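Local coordinates for putative molybdenum cofactor biosynthesis protein (Corynebacterium diphtheriae, PDB 2G2C), which probably takes part in molybdenum cofactor biosynthesis and may bind molybdopterin, though its precise activity has not been established, at residues V49-G54 and V59-T64; A133-N138 and P158-G163; L27-R32 and G144-T149; A70-T75 and D148-I153; G118-I123 and N138-S143. All coordinates share one frame; numbering follows the deposited sequence.

Interaction 1 of 5, residues V49-G54 and V59-T64; sequences VVVPEG and VEAIAT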
# COMPACT_ATOMS: atom_id res chain seq x y z
N VAL A 49 -9.71 0.61 -5.59
CA VAL A 49 -10.90 0.02 -4.99
C VAL A 49 -11.02 0.44 -3.53
O VAL A 49 -10.05 0.91 -2.92
CB VAL A 49 -10.89 -1.55 -5.09
CG1 VAL A 49 -10.68 -1.99 -6.55
CG2 VAL A 49 -9.77 -2.12 -4.24
N VAL A 50 -12.24 0.29 -3.00
CA VAL A 50 -12.50 0.39 -1.58
C VAL A 50 -13.04 -0.98 -1.18
O VAL A 50 -13.95 -1.53 -1.86
CB VAL A 50 -13.57 1.47 -1.26
CG1 VAL A 50 -13.87 1.44 0.25
CG2 VAL A 50 -13.10 2.83 -1.75
N VAL A 51 -12.51 -1.54 -0.10
CA VAL A 51 -13.03 -2.82 0.40
C VAL A 51 -13.37 -2.67 1.88
O VAL A 51 -12.77 -1.84 2.57
CB VAL A 51 -11.97 -3.98 0.16
CG1 VAL A 51 -11.71 -4.16 -1.33
CG2 VAL A 51 -10.67 -3.74 0.95
N PRO A 52 -14.32 -3.48 2.37
CA PRO A 52 -14.55 -3.54 3.80
C PRO A 52 -13.29 -4.07 4.51
O PRO A 52 -12.42 -4.72 3.89
CB PRO A 52 -15.67 -4.58 3.96
CG PRO A 52 -16.27 -4.72 2.60
CD PRO A 52 -15.20 -4.38 1.60
N GLU A 53 -13.23 -3.85 5.82
CA GLU A 53 -12.14 -4.40 6.61
C GLU A 53 -12.15 -5.92 6.63
O GLU A 53 -13.21 -6.54 6.55
CB GLU A 53 -12.23 -3.90 8.04
CG GLU A 53 -12.08 -2.43 8.06
CD GLU A 53 -10.93 -1.97 8.89
OE1 GLU A 53 -9.93 -2.75 8.98
OE2 GLU A 53 -11.04 -0.84 9.43
N GLY A 54 -10.98 -6.52 6.79
CA GLY A 54 -10.91 -7.95 7.03
C GLY A 54 -9.72 -8.57 6.31
O GLY A 54 -9.13 -7.96 5.41
N VAL A 59 -6.91 -9.61 1.14
CA VAL A 59 -6.25 -10.63 0.31
C VAL A 59 -6.79 -10.65 -1.12
O VAL A 59 -6.01 -10.69 -2.07
CB VAL A 59 -6.36 -12.08 0.91
CG1 VAL A 59 -5.90 -13.15 -0.14
CG2 VAL A 59 -5.54 -12.17 2.17
N GLU A 60 -8.12 -10.63 -1.26
CA GLU A 60 -8.70 -10.68 -2.61
C GLU A 60 -8.28 -9.46 -3.41
O GLU A 60 -7.93 -9.56 -4.58
CB GLU A 60 -10.22 -10.75 -2.52
CG GLU A 60 -10.90 -10.75 -3.84
CD GLU A 60 -12.40 -10.80 -3.69
OE1 GLU A 60 -12.99 -10.08 -2.81
OE2 GLU A 60 -13.01 -11.57 -4.46
N ALA A 61 -8.34 -8.28 -2.78
CA ALA A 61 -7.94 -7.05 -3.48
C ALA A 61 -6.46 -7.03 -3.91
O ALA A 61 -6.12 -6.58 -5.01
CB ALA A 61 -8.28 -5.83 -2.63
N ILE A 62 -5.56 -7.51 -3.02
CA ILE A 62 -4.16 -7.55 -3.38
C ILE A 62 -3.88 -8.56 -4.50
O ILE A 62 -3.15 -8.26 -5.46
CB ILE A 62 -3.28 -7.86 -2.15
CG1 ILE A 62 -3.36 -6.69 -1.14
CG2 ILE A 62 -1.85 -8.07 -2.58
CD1 ILE A 62 -2.61 -6.96 0.21
N ALA A 63 -4.43 -9.78 -4.36
CA ALA A 63 -4.20 -10.83 -5.34
C ALA A 63 -4.73 -10.36 -6.71
O ALA A 63 -4.10 -10.58 -7.76
CB ALA A 63 -4.90 -12.10 -4.93
N THR A 64 -5.90 -9.71 -6.72
CA THR A 64 -6.45 -9.18 -7.96
C THR A 64 -5.52 -8.13 -8.60
O THR A 64 -5.24 -8.16 -9.81
CB THR A 64 -7.85 -8.61 -7.73
OG1 THR A 64 -8.75 -9.68 -7.39
CG2 THR A 64 -8.33 -7.90 -8.97
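V51 and V49 lean on A61 of the following helix, and the contact between the two segments is purely apolar. V51 CG1 lies 4.0 Å from A61 CB, while V49 CG2 approaches the same A61 CB at 4.3 Å. The alternate residues V49 and V51 both direct CB toward the helix, and the two branched valines thus share one methyl group. With CG1 of V51 anti to the carbonyl carbon (chi1 -62°), this branch is the one that reaches A61. Valine suits an extended backbone, and alanine suits the helix because its short side chain lets the helix lie close to the strand: the CA atoms of V51 and A61 are 7.7 Å apart.

The polar interactions lie within the helix or in the loop that leads into it. A63 N donates to V59 O at 2.9 Å and T64 N to E60 O at 3.0 Å. G54 occupies the N-cap position, with backbone angles (phi 142°, psi 169°) that favour glycine. Just beside it, P52 O is bound by T57 OG1, and E53 N by D15 OD1.

Along one edge V49 and V51 bond through their backbones to strand 5-13. Helix 55-67 leads on from strand 42-51 to strand 72-76, a parallel strand lying beyond 5-13, so V51 and A61 pack within the first half of a beta-alpha-beta crossover of the probable molybdopterin-binding domain, an alpha/beta fold.

Interaction 2 of 5, residues A133-N138 and P158-G163; sequences AALIVN and PNIFEG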
# COMPACT_ATOMS: atom_id res chain seq x y z
N ALA A 133 8.41 -8.65 -9.65
CA ALA A 133 8.02 -8.50 -8.24
C ALA A 133 7.31 -7.17 -8.02
O ALA A 133 7.62 -6.20 -8.73
CB ALA A 133 9.24 -8.61 -7.32
N ALA A 134 6.39 -7.14 -7.06
CA ALA A 134 5.69 -5.91 -6.70
C ALA A 134 6.12 -5.45 -5.31
O ALA A 134 6.52 -6.26 -4.46
CB ALA A 134 4.20 -6.13 -6.72
N LEU A 135 6.04 -4.14 -5.09
CA LEU A 135 6.22 -3.53 -3.78
C LEU A 135 4.84 -3.23 -3.19
O LEU A 135 4.02 -2.62 -3.88
CB LEU A 135 6.95 -2.21 -3.95
CG LEU A 135 7.10 -1.33 -2.72
CD1 LEU A 135 8.02 -1.98 -1.65
CD2 LEU A 135 7.64 0.04 -3.16
N ILE A 136 4.57 -3.67 -1.97
CA ILE A 136 3.30 -3.41 -1.31
C ILE A 136 3.60 -2.58 -0.08
O ILE A 136 4.56 -2.91 0.68
CB ILE A 136 2.59 -4.73 -0.92
CG1 ILE A 136 2.45 -5.64 -2.14
CG2 ILE A 136 1.20 -4.44 -0.31
CD1 ILE A 136 1.78 -6.93 -1.83
N VAL A 137 2.81 -1.52 0.13
CA VAL A 137 3.00 -0.59 1.26
C VAL A 137 1.65 -0.43 1.93
O VAL A 137 0.66 -0.10 1.27
CB VAL A 137 3.46 0.80 0.74
CG1 VAL A 137 3.41 1.88 1.83
CG2 VAL A 137 4.85 0.72 0.14
N ASN A 138 1.62 -0.67 3.25
CA ASN A 138 0.41 -0.41 4.06
C ASN A 138 0.50 0.96 4.71
O ASN A 138 1.38 1.18 5.56
CB ASN A 138 0.30 -1.40 5.23
CG ASN A 138 0.16 -2.85 4.82
OD1 ASN A 138 0.51 -3.72 5.61
ND2 ASN A 138 -0.41 -3.13 3.64
N PRO A 158 12.53 4.68 -6.91
CA PRO A 158 13.50 4.40 -7.98
C PRO A 158 14.53 3.34 -7.60
O PRO A 158 14.86 2.47 -8.41
CB PRO A 158 14.19 5.75 -8.21
CG PRO A 158 13.40 6.74 -7.47
CD PRO A 158 12.41 6.13 -6.61
N ASN A 159 15.05 3.41 -6.38
CA ASN A 159 16.08 2.48 -5.92
C ASN A 159 15.56 1.05 -5.78
O ASN A 159 16.23 0.09 -6.15
CB ASN A 159 16.67 2.99 -4.62
CG ASN A 159 17.18 4.41 -4.77
OD1 ASN A 159 18.33 4.60 -5.14
ND2 ASN A 159 16.31 5.41 -4.57
N ILE A 160 14.34 0.93 -5.25
CA ILE A 160 13.68 -0.39 -5.16
C ILE A 160 13.52 -1.01 -6.56
O ILE A 160 13.91 -2.18 -6.76
CB ILE A 160 12.37 -0.31 -4.40
CG1 ILE A 160 12.68 0.10 -2.95
CG2 ILE A 160 11.64 -1.66 -4.47
CD1 ILE A 160 11.46 0.38 -2.06
N PHE A 161 12.94 -0.27 -7.51
CA PHE A 161 12.68 -0.86 -8.81
C PHE A 161 13.96 -1.06 -9.60
O PHE A 161 14.08 -2.03 -10.35
CB PHE A 161 11.61 -0.08 -9.56
CG PHE A 161 10.23 -0.35 -9.01
CD1 PHE A 161 9.60 -1.55 -9.23
CD2 PHE A 161 9.61 0.57 -8.17
CE1 PHE A 161 8.35 -1.82 -8.67
CE2 PHE A 161 8.35 0.29 -7.61
CZ PHE A 161 7.73 -0.90 -7.88
N GLU A 162 14.93 -0.18 -9.42
CA GLU A 162 16.22 -0.42 -10.05
C GLU A 162 16.82 -1.74 -9.53
O GLU A 162 17.37 -2.52 -10.33
CB GLU A 162 17.21 0.72 -9.82
CG GLU A 162 18.55 0.54 -10.51
CD GLU A 162 19.36 1.82 -10.53
OE1 GLU A 162 20.49 1.82 -11.09
OE2 GLU A 162 18.86 2.84 -9.97
N GLY A 163 16.74 -1.98 -8.21
CA GLY A 163 17.22 -3.24 -7.62
C GLY A 163 16.44 -4.45 -8.13
O GLY A 163 17.04 -5.47 -8.53
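L135 packs against I160 and F161 where the C-terminal helix 157-165 closes over one end of strand 135-139, a strand-against-helix packing of the alpha/beta fold. The tight part is built on L135. Its CG is anti to the backbone N (chi1 173°), which carries both methyl groups toward the helix. I160 CD1 comes in across them at about a right angle, 4.0 Å from L135 CD2 and 4.2 Å from L135 CD1, so the isoleucine tip rests on the fork of the leucine. F161 CZ meets L135 CB at 4.2 Å, an approach oblique to the ring. Leucine and phenylalanine, both buried here, fit a place that asks for bulk without polarity; L135 also rests on V124 and V126 of the neighbouring antiparallel strand, and the ring is packed further by M4 and R71.

The looser side is the outer surface of the helix. N159, E162 and G163 are exposed there, a position that suits the polar side chains of N159 and E162, and I160 itself is only partly buried. At the border of the packing, A133 O lies near the plane of the F161 ring at its edge, 4.4 Å from F161 CE1, and the same oxygen accepts a hydrogen bond from R71 NE.

Interaction 3 of 5, residues L27-R32 and G144-T149; sequences LPLLQR and GGITDT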
# COMPACT_ATOMS: atom_id res chain seq x y z
N LEU A 27 -7.84 8.15 -1.70
CA LEU A 27 -7.62 8.00 -3.15
C LEU A 27 -7.13 9.31 -3.81
O LEU A 27 -6.07 9.33 -4.46
CB LEU A 27 -8.92 7.48 -3.82
CG LEU A 27 -8.95 7.51 -5.33
CD1 LEU A 27 -7.81 6.68 -5.96
CD2 LEU A 27 -10.31 7.07 -5.77
N PRO A 28 -7.90 10.41 -3.70
CA PRO A 28 -7.43 11.66 -4.34
C PRO A 28 -6.13 12.19 -3.77
O PRO A 28 -5.33 12.77 -4.51
CB PRO A 28 -8.58 12.66 -4.12
CG PRO A 28 -9.35 12.11 -2.96
CD PRO A 28 -9.22 10.58 -3.06
N LEU A 29 -5.94 11.99 -2.47
CA LEU A 29 -4.66 12.36 -1.86
C LEU A 29 -3.50 11.55 -2.49
O LEU A 29 -2.50 12.13 -2.96
CB LEU A 29 -4.68 12.25 -0.33
CG LEU A 29 -3.32 12.40 0.36
CD1 LEU A 29 -2.65 13.74 0.05
CD2 LEU A 29 -3.51 12.21 1.83
N LEU A 30 -3.64 10.23 -2.50
CA LEU A 30 -2.60 9.38 -3.16
C LEU A 30 -2.35 9.75 -4.62
O LEU A 30 -1.19 9.76 -5.07
CB LEU A 30 -2.94 7.89 -3.04
CG LEU A 30 -2.74 7.38 -1.60
CD1 LEU A 30 -3.57 6.11 -1.35
CD2 LEU A 30 -1.23 7.16 -1.27
N GLN A 31 -3.43 10.05 -5.37
CA GLN A 31 -3.26 10.49 -6.75
C GLN A 31 -2.42 11.78 -6.83
O GLN A 31 -1.59 11.90 -7.72
CB GLN A 31 -4.61 10.68 -7.43
CG GLN A 31 -5.32 9.35 -7.68
CD GLN A 31 -6.73 9.49 -8.21
OE1 GLN A 31 -7.06 8.92 -9.25
NE2 GLN A 31 -7.57 10.25 -7.50
N ARG A 32 -2.63 12.72 -5.90
CA ARG A 32 -1.81 13.94 -5.88
C ARG A 32 -0.34 13.65 -5.54
O ARG A 32 0.60 14.23 -6.15
CB ARG A 32 -2.40 14.97 -4.87
CG ARG A 32 -3.74 15.54 -5.29
CD ARG A 32 -4.37 16.45 -4.26
NE ARG A 32 -5.47 17.14 -4.94
CZ ARG A 32 -6.76 17.03 -4.65
NH1 ARG A 32 -7.18 16.35 -3.58
NH2 ARG A 32 -7.66 17.69 -5.40
N GLY A 144 -2.79 12.37 7.27
CA GLY A 144 -1.46 12.64 7.82
C GLY A 144 -0.58 11.40 7.82
O GLY A 144 0.60 11.47 7.47
N GLY A 145 -1.17 10.25 8.15
CA GLY A 145 -0.42 8.99 8.14
C GLY A 145 0.01 8.64 6.71
O GLY A 145 1.13 8.21 6.50
N ILE A 146 -0.88 8.83 5.73
CA ILE A 146 -0.53 8.58 4.33
C ILE A 146 0.62 9.48 3.88
O ILE A 146 1.51 9.05 3.17
CB ILE A 146 -1.78 8.84 3.46
CG1 ILE A 146 -2.78 7.70 3.68
CG2 ILE A 146 -1.41 8.88 1.99
CD1 ILE A 146 -4.19 8.02 3.20
N THR A 147 0.57 10.78 4.25
CA THR A 147 1.64 11.68 3.79
C THR A 147 3.00 11.36 4.42
O THR A 147 4.05 11.51 3.77
CB THR A 147 1.30 13.18 4.01
OG1 THR A 147 1.21 13.46 5.41
CG2 THR A 147 -0.03 13.52 3.32
N ASP A 148 2.99 10.90 5.66
CA ASP A 148 4.22 10.46 6.33
C ASP A 148 4.77 9.17 5.70
O ASP A 148 5.99 9.02 5.49
CB ASP A 148 4.00 10.26 7.82
CG ASP A 148 3.94 11.58 8.59
OD1 ASP A 148 4.43 12.63 8.09
OD2 ASP A 148 3.39 11.56 9.71
N THR A 149 3.87 8.25 5.37
CA THR A 149 4.32 7.02 4.69
C THR A 149 4.94 7.38 3.35
O THR A 149 6.03 6.91 3.01
CB THR A 149 3.13 6.05 4.50
OG1 THR A 149 2.75 5.57 5.80
CG2 THR A 149 3.49 4.91 3.58
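The helical segments L27-R32 and G144-T149 run nearly parallel, their axes 10.7 Å apart at closest approach and crossing at -24°, and L30 and I146 have the nearest CA atoms, 7.8 Å apart. The contact packs helix 26-34 beside helix 143-153, neighbours on one face of the sheet. Two leucines of the first helix grip one methyl group of the second. I146 CG2 lies 3.7 Å from L30 CD2 and 3.9 Å from L29 CD2, so this branch is held between the ends of neighbouring side chains. L30 crosses I146 at about a right angle, whereas L29 slides past it in the opposite direction. The two leucines reach the same methyl by different routes: CG of L29 is anti to its backbone nitrogen (chi1 170°), that of L30 anti to its carbonyl carbon (chi1 -72°).

T147 widens the contact at its edge, its CG2 standing 4.0 Å from L29 CD2. Its hydroxyl turns away into its own helix: T147 OG1 donates to G144 O at 2.9 Å, tilted from the carbonyl plane. D148 N reaches the same oxygen, from the same face of that plane, so G144 O is held by two donors. The threonine therefore offers a methyl to the neighbouring helix while its polar atom is satisfied at home. I146, which is buried, also touches A26, L33 and A139.

Since no hydrogen bond crosses between the segments, they are held together by apolar contact alone, and the branched ends of leucine and isoleucine let several methyls meet closely.

Interaction 4 of 5, residues A70-T75 and D148-I153; sequences ARFIIT and DTWAVI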
# COMPACT_ATOMS: atom_id res chain seq x y z
N ALA A 70 -0.13 -5.08 -11.40
CA ALA A 70 0.40 -3.99 -10.56
C ALA A 70 1.74 -4.38 -9.92
O ALA A 70 1.90 -5.49 -9.40
CB ALA A 70 -0.59 -3.63 -9.48
N ARG A 71 2.68 -3.45 -10.02
CA ARG A 71 3.98 -3.63 -9.36
C ARG A 71 4.16 -2.74 -8.13
O ARG A 71 5.13 -2.87 -7.42
CB ARG A 71 5.15 -3.51 -10.34
CG ARG A 71 5.11 -4.64 -11.39
CD ARG A 71 6.43 -4.68 -12.13
NE ARG A 71 7.56 -5.00 -11.26
CZ ARG A 71 8.82 -4.61 -11.48
NH1 ARG A 71 9.14 -3.91 -12.60
NH2 ARG A 71 9.76 -4.93 -10.58
N PHE A 72 3.20 -1.84 -7.90
CA PHE A 72 3.21 -1.01 -6.70
C PHE A 72 1.79 -1.01 -6.20
O PHE A 72 0.88 -0.63 -6.95
CB PHE A 72 3.69 0.42 -7.00
CG PHE A 72 3.59 1.34 -5.81
CD1 PHE A 72 4.23 1.02 -4.63
CD2 PHE A 72 2.83 2.50 -5.85
CE1 PHE A 72 4.14 1.85 -3.50
CE2 PHE A 72 2.73 3.33 -4.70
CZ PHE A 72 3.39 3.01 -3.56
N ILE A 73 1.58 -1.50 -4.98
CA ILE A 73 0.26 -1.55 -4.40
C ILE A 73 0.33 -0.83 -3.09
O ILE A 73 1.19 -1.17 -2.25
CB ILE A 73 -0.16 -3.03 -4.15
CG1 ILE A 73 -0.24 -3.77 -5.49
CG2 ILE A 73 -1.50 -3.07 -3.39
CD1 ILE A 73 -0.54 -5.29 -5.38
N ILE A 74 -0.53 0.17 -2.91
CA ILE A 74 -0.56 0.88 -1.62
C ILE A 74 -1.97 0.72 -1.03
O ILE A 74 -2.95 0.94 -1.72
CB ILE A 74 -0.11 2.35 -1.76
CG1 ILE A 74 -0.05 3.01 -0.35
CG2 ILE A 74 -0.99 3.10 -2.72
CD1 ILE A 74 0.96 4.16 -0.23
N THR A 75 -2.03 0.29 0.23
CA THR A 75 -3.30 0.16 0.94
C THR A 75 -3.39 1.32 1.94
O THR A 75 -2.36 1.86 2.40
CB THR A 75 -3.40 -1.18 1.72
OG1 THR A 75 -2.41 -1.25 2.76
CG2 THR A 75 -3.20 -2.37 0.76
N ASP A 148 2.99 10.90 5.66
CA ASP A 148 4.22 10.46 6.33
C ASP A 148 4.77 9.17 5.70
O ASP A 148 5.99 9.02 5.49
CB ASP A 148 4.00 10.26 7.82
CG ASP A 148 3.94 11.58 8.59
OD1 ASP A 148 4.43 12.63 8.09
OD2 ASP A 148 3.39 11.56 9.71
N THR A 149 3.87 8.25 5.37
CA THR A 149 4.32 7.02 4.69
C THR A 149 4.94 7.38 3.35
O THR A 149 6.03 6.91 3.01
CB THR A 149 3.13 6.05 4.50
OG1 THR A 149 2.75 5.57 5.80
CG2 THR A 149 3.49 4.91 3.58
N TRP A 150 4.24 8.24 2.60
CA TRP A 150 4.69 8.64 1.28
C TRP A 150 6.05 9.34 1.34
O TRP A 150 6.91 9.13 0.48
CB TRP A 150 3.65 9.56 0.62
CG TRP A 150 3.97 9.72 -0.79
CD1 TRP A 150 4.62 10.78 -1.39
CD2 TRP A 150 3.70 8.78 -1.84
NE1 TRP A 150 4.72 10.56 -2.72
CE2 TRP A 150 4.18 9.34 -3.03
CE3 TRP A 150 3.09 7.51 -1.87
CZ2 TRP A 150 4.08 8.69 -4.27
CZ3 TRP A 150 2.96 6.85 -3.11
CH2 TRP A 150 3.47 7.45 -4.29
N ALA A 151 6.25 10.19 2.35
CA ALA A 151 7.52 10.91 2.48
C ALA A 151 8.71 9.98 2.57
O ALA A 151 9.81 10.33 2.14
CB ALA A 151 7.49 11.83 3.70
N VAL A 152 8.50 8.83 3.19
CA VAL A 152 9.60 7.85 3.30
C VAL A 152 9.73 6.98 2.05
O VAL A 152 10.84 6.70 1.57
CB VAL A 152 9.43 6.99 4.54
CG1 VAL A 152 10.42 5.79 4.52
CG2 VAL A 152 9.58 7.86 5.82
N ILE A 153 8.59 6.52 1.53
CA ILE A 153 8.64 5.58 0.39
C ILE A 153 9.04 6.26 -0.90
O ILE A 153 9.81 5.72 -1.69
CB ILE A 153 7.25 4.90 0.20
CG1 ILE A 153 6.92 4.09 1.45
CG2 ILE A 153 7.18 4.07 -1.14
CD1 ILE A 153 7.83 2.92 1.71
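W150 meets F72 where helix 143-153 packs on strand 72-76. The segments run nearly antiparallel, at 156° between their directions, with axes 11.7 Å apart at closest approach, a gap that large side chains must fill. Early in the 148-153 segment, T149 directs its CB at the strand and is partly covered by it without close contact; its side chain rests on V137 of the adjacent strand.

W150 follows and does most of the work. Its CG is anti to the backbone N (chi1 -168°), which swings the indole toward the sheet. The six-membered part leads: W150 CZ3 is 3.9 Å from F72 CE2, and equally far from F72 CZ. F72 thus sits at the edge of the indole, while the indole carbon approaches the phenylalanine ring obliquely. I74 CD1 meets the same indole edge, 4.3 Å from W150 CE3. Around the tryptophan, L33 and M34 of helix 26-34 add packing, and Y43 meets it ring to ring with planes at about 55°.

I153 comes last. Its CG2 lies 4.4 Å from F72 CE1, so the phenylalanine has I153 as well as W150 against it. I153 N still bonds to T149 O at 3.0 Å, but the two bonds of V152 N, to D148 O and T149 O, are weak as helix 143-153 nears its end.

Aromatic and branched aliphatic side chains thus fill the layer between a central parallel strand and the helix packed on it, as is usual in the core of an alpha/beta sandwich.

Interaction 5 of 5, residues G118-I123 and N138-S143; sequences GLSRGI and NAPSSS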
# COMPACT_ATOMS: atom_id res chain seq x y z
N GLY A 118 2.12 4.76 16.52
CA GLY A 118 2.60 3.59 17.26
C GLY A 118 1.73 2.36 17.09
O GLY A 118 2.23 1.24 17.10
N LEU A 119 0.43 2.60 16.97
CA LEU A 119 -0.58 1.56 16.78
C LEU A 119 -0.67 1.02 15.36
O LEU A 119 -1.31 -0.02 15.15
CB LEU A 119 -1.93 2.16 17.12
CG LEU A 119 -1.86 2.75 18.50
CD1 LEU A 119 -3.01 3.70 18.66
CD2 LEU A 119 -1.87 1.59 19.52
N SER A 120 -0.10 1.72 14.38
CA SER A 120 -0.05 1.14 13.02
C SER A 120 0.94 -0.03 12.92
O SER A 120 2.14 0.03 13.27
CB SER A 120 0.22 2.18 11.92
OG SER A 120 0.34 1.53 10.62
N ARG A 121 0.38 -1.11 12.41
CA ARG A 121 1.12 -2.33 12.26
C ARG A 121 1.39 -2.51 10.78
O ARG A 121 1.74 -3.60 10.36
CB ARG A 121 0.27 -3.44 12.79
CG ARG A 121 -0.13 -3.18 14.25
CD ARG A 121 -0.88 -4.37 14.80
NE ARG A 121 -2.09 -4.60 13.99
CZ ARG A 121 -2.26 -5.65 13.19
NH1 ARG A 121 -1.29 -6.57 13.05
NH2 ARG A 121 -3.40 -5.75 12.49
N GLY A 122 1.21 -1.45 9.99
CA GLY A 122 1.35 -1.57 8.53
C GLY A 122 2.74 -2.02 8.15
O GLY A 122 3.72 -1.56 8.75
N ILE A 123 2.82 -2.93 7.16
CA ILE A 123 4.12 -3.40 6.70
C ILE A 123 4.48 -2.88 5.30
O ILE A 123 3.63 -2.34 4.58
CB ILE A 123 4.27 -4.95 6.82
CG1 ILE A 123 3.25 -5.63 5.92
CG2 ILE A 123 4.14 -5.35 8.29
CD1 ILE A 123 3.49 -7.14 5.82
N ASN A 138 1.62 -0.67 3.25
CA ASN A 138 0.41 -0.41 4.06
C ASN A 138 0.50 0.96 4.71
O ASN A 138 1.38 1.18 5.56
CB ASN A 138 0.30 -1.40 5.23
CG ASN A 138 0.16 -2.85 4.82
OD1 ASN A 138 0.51 -3.72 5.61
ND2 ASN A 138 -0.41 -3.13 3.64
N ALA A 139 -0.39 1.88 4.32
CA ALA A 139 -0.50 3.16 5.02
C ALA A 139 -1.68 3.18 5.99
O ALA A 139 -2.62 2.40 5.85
CB ALA A 139 -0.66 4.30 4.02
N PRO A 140 -1.64 4.07 6.99
CA PRO A 140 -2.82 4.25 7.85
C PRO A 140 -4.00 4.86 7.08
O PRO A 140 -3.83 5.25 5.92
CB PRO A 140 -2.33 5.24 8.93
CG PRO A 140 -0.80 5.18 8.85
CD PRO A 140 -0.49 4.90 7.39
N SER A 141 -5.14 4.95 7.75
CA SER A 141 -6.33 5.51 7.11
C SER A 141 -6.25 7.03 7.00
O SER A 141 -6.83 7.62 6.09
CB SER A 141 -7.58 5.16 7.91
OG SER A 141 -7.41 5.56 9.26
N SER A 142 -5.53 7.65 7.94
CA SER A 142 -5.52 9.12 8.02
C SER A 142 -4.69 9.77 6.92
O SER A 142 -3.65 9.25 6.49
CB SER A 142 -5.00 9.55 9.40
OG SER A 142 -3.61 9.39 9.46
N SER A 143 -5.11 10.97 6.53
CA SER A 143 -4.36 11.66 5.53
C SER A 143 -2.94 11.96 6.02
O SER A 143 -1.99 11.80 5.26
CB SER A 143 -5.11 12.92 5.08
OG SER A 143 -6.33 12.53 4.43
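Where strand 135-139 meets the loop leading into the antiparallel strand 124-126, I123 and N138 join in an extension of the sheet pairing, with an asparagine side chain standing in for a backbone carbonyl. N138 N donates to I123 O at 2.9 Å. In return I123 N donates to N138 OD1, also at 2.9 Å and nearly straight (167° at the hydrogen), although it comes in 32° out of the amide's carbonyl plane. The asparagine can do this because its CG lies beside its own backbone N (chi1 -63°), so that amide and backbone face the same residue. The two side chains lie side by side, pointing the same way, with I123 CG1 3.4 Å from N138 OD1.

G122 lets the two segments come close: its CA is 3.5 Å from N138 CB, and the lack of a CB makes room for N138 O, which suits glycine here. Two residues earlier, S120 OG accepts from G122 N at 3.2 Å, forming an ST turn that bends the loop, and S120 OG also lies 4.2 Å from P140 CG. The side chain of P140 is about 4 Å from the bound sodium ion, so the loop after the strand borders that site.

The amide of N138 is used at both ends. ND2 binds T75 OG1 and T91 OG1 while OD1 receives I123 N, which fixes the flip of the amide and satisfies a buried polar group; one side chain thereby ties strand 72-76, helix 87-92 and the 118-123 loop together.

In the fold
Four of the five contacts use strands of one mixed sheet, and interaction 3 joins two helices that lie on it. Interaction 1 belongs to helix 55-67 on one face, where it touches interaction 2 through I62 CG2 and I136 CD1, 3.9 Å apart. Interactions 3 and 4 lie on the other face, their centres 9 Å apart, sharing helix 143-153 and touching through L30 CD2 and I74 CD1 at 3.9 Å. Interaction 2 adds the C-terminal helix; it touches interaction 3 where V137 CG1 lies 3.5 Å from T149 CG2. T75 O and A139 N, 2.8 Å apart, join interactions 4 and 5. Interaction 5 is nearest the sodium ion, which is about 9 Å from the I146 side chain and 12 Å from that of V51.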